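Local coordinates for protein hemoglobin subunit alpha (Isurus oxyrinchus, PDB 3MKB) that carries and stores oxygen on a haem group, working as the alpha subunit of the shark's alpha2beta2 haemoglobin tetramer, at the interface of chains A and B. Numbering follows the deposited sequence. Chains: chain A, Hemoglobin subunit alpha; chain B, Hemoglobin subunit beta.

The interface of chains A and B. Residues chain A 117-119, 121-122; chain B 30, 33-34.
A:His121 and B:Arg30 meet where the first turn of helix 118-135 of the alpha subunit lies against the C-terminal end of helix 20-34 of the beta subunit. The arginine's CB lies 4.1 Å from CG of A:Pro118, and CG and CD then run past the ND1-CE1 edge of the imidazole, CD lying in the ring plane 3.4 Å from ND1. A bend at chi3 (-58°) turns the chain so that the guanidinium NH1 points back at the ring. There it donates a fairly straight hydrogen bond to ND1 (3.0 Å). The bond is close to both planes, which lie 25° apart, while NH2 reaches towards CD of A:Pro118. Long and flat-ended, arginine suits this place because its methylenes pack while its tip donates. A:His121 extends towards the beta subunit with CG anti to its backbone N (chi1 177°), and one face receives CG2 of B:Val34, 3.5 Å above the ring centre in a CH-pi contact. Imidazole suits the position by offering an acceptor nitrogen at its edge and a flat face for a methyl. A leucine in place of A:His121 would probably leave the B:Arg30 guanidinium without its acceptor, free to turn, and take away the flat face under the B:Val34 methyl. Beside this polar pair, B:Val33, branched and compact, sets its CB 3.7 Å from CB of A:Pro118. Its CG1 lies 3.4 Å from the backbone carbonyl O of A:Pro118 and reaches towards A:Ala119 and CB of A:Cys122. Proline fits the helix start, where its missing N-H costs no helical bond and its rigid ring offers an apolar surface. In haemoglobins this junction of the H and B helices belongs to the alpha1beta1 packing contact, which holds the alpha-beta dimer together within the tetramer.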
ATOM      1  N   SER A 117      20.933  13.989   1.442  1.00 33.05           N
ATOM      2  CA  SER A 117      20.653  14.221   2.829  1.00 32.51           C
ATOM      3  C   SER A 117      19.150  13.960   3.009  1.00 31.66           C
ATOM      4  O   SER A 117      18.398  13.897   2.023  1.00 30.96           O
ATOM      5  CB  SER A 117      20.963  15.682   3.180  1.00 33.24           C
ATOM      6  OG  SER A 117      20.010  16.489   2.571  1.00 29.44           O
ATOM      7  N   PRO A 118      18.711  13.795   4.273  1.00 31.69           N
ATOM      8  CA  PRO A 118      17.303  13.699   4.538  1.00 31.49           C
ATOM      9  C   PRO A 118      16.484  14.882   3.972  1.00 31.64           C
ATOM     10  O   PRO A 118      15.386  14.644   3.485  1.00 29.90           O
ATOM     11  CB  PRO A 118      17.240  13.629   6.064  1.00 32.09           C
ATOM     12  CG  PRO A 118      18.509  13.048   6.450  1.00 31.98           C
ATOM     13  CD  PRO A 118      19.507  13.605   5.512  1.00 32.56           C
ATOM     14  N   ALA A 119      16.992  16.114   4.067  1.00 31.34           N
ATOM     15  CA  ALA A 119      16.277  17.241   3.455  1.00 32.59           C
ATOM     16  C   ALA A 119      16.118  17.100   1.921  1.00 30.70           C
ATOM     17  O   ALA A 119      15.054  17.367   1.370  1.00 31.33           O
ATOM     18  CB  ALA A 119      16.948  18.626   3.853  1.00 32.95           C
ATOM     19  N   HIS A 121      16.325  14.259  -0.004  1.00 32.08           N
ATOM     20  CA  HIS A 121      15.425  13.122  -0.178  1.00 30.89           C
ATOM     21  C   HIS A 121      13.966  13.536   0.038  1.00 30.14           C
ATOM     22  O   HIS A 121      13.068  13.163  -0.739  1.00 28.61           O
ATOM     23  CB  HIS A 121      15.908  12.090   0.860  1.00 31.08           C
ATOM     24  CG  HIS A 121      15.088  10.844   0.940  1.00 31.14           C
ATOM     25  ND1 HIS A 121      15.438   9.814   1.780  1.00 30.03           N
ATOM     26  CD2 HIS A 121      13.944  10.458   0.323  1.00 32.06           C
ATOM     27  CE1 HIS A 121      14.530   8.854   1.702  1.00 32.31           C
ATOM     28  NE2 HIS A 121      13.614   9.223   0.827  1.00 30.55           N
ATOM     29  N   CYS A 122      13.724  14.315   1.095  1.00 31.08           N
ATOM     30  CA  CYS A 122      12.374  14.777   1.390  1.00 32.17           C
ATOM     31  C   CYS A 122      11.881  15.586   0.189  1.00 30.57           C
ATOM     32  O   CYS A 122      10.786  15.356  -0.326  1.00 31.65           O
ATOM     33  CB  CYS A 122      12.318  15.562   2.729  1.00 32.54           C
ATOM     34  SG  CYS A 122      10.704  16.049   3.057  1.00 37.67           S
TER
ATOM     35  N   ARG B  30      16.751  10.134   9.146  1.00 32.70           N
ATOM     36  CA  ARG B  30      16.142  10.271   7.857  1.00 31.41           C
ATOM     37  C   ARG B  30      14.657  10.051   7.883  1.00 32.63           C
ATOM     38  O   ARG B  30      13.880  10.840   7.287  1.00 32.67           O
ATOM     39  CB  ARG B  30      16.798   9.296   6.856  1.00 32.04           C
ATOM     40  CG  ARG B  30      16.226   9.362   5.408  1.00 28.60           C
ATOM     41  CD  ARG B  30      17.062   8.390   4.467  1.00 31.20           C
ATOM     42  NE  ARG B  30      18.473   8.759   4.487  1.00 30.01           N
ATOM     43  CZ  ARG B  30      19.021   9.670   3.677  1.00 32.39           C
ATOM     44  NH1 ARG B  30      18.273  10.292   2.766  1.00 35.28           N
ATOM     45  NH2 ARG B  30      20.317   9.962   3.776  1.00 30.17           N
ATOM     46  N   VAL B  33      12.618  13.003   8.959  1.00 34.70           N
ATOM     47  CA  VAL B  33      12.575  14.174   8.085  1.00 33.79           C
ATOM     48  C   VAL B  33      11.680  13.748   6.933  1.00 35.57           C
ATOM     49  O   VAL B  33      10.767  14.495   6.535  1.00 35.18           O
ATOM     50  CB  VAL B  33      14.006  14.600   7.613  1.00 34.55           C
ATOM     51  CG1 VAL B  33      14.016  15.670   6.434  1.00 30.38           C
ATOM     52  CG2 VAL B  33      14.804  15.152   8.756  1.00 33.78           C
ATOM     53  N   VAL B  34      11.915  12.535   6.402  1.00 33.84           N
ATOM     54  CA  VAL B  34      11.141  12.081   5.233  1.00 34.97           C
ATOM     55  C   VAL B  34       9.692  11.729   5.590  1.00 35.02           C
ATOM     56  O   VAL B  34       8.782  12.036   4.801  1.00 35.17           O
ATOM     57  CB  VAL B  34      11.890  10.966   4.392  1.00 34.43           C
ATOM     58  CG1 VAL B  34      11.023  10.470   3.199  1.00 32.60           C
ATOM     59  CG2 VAL B  34      13.201  11.506   3.897  1.00 34.01           C
TER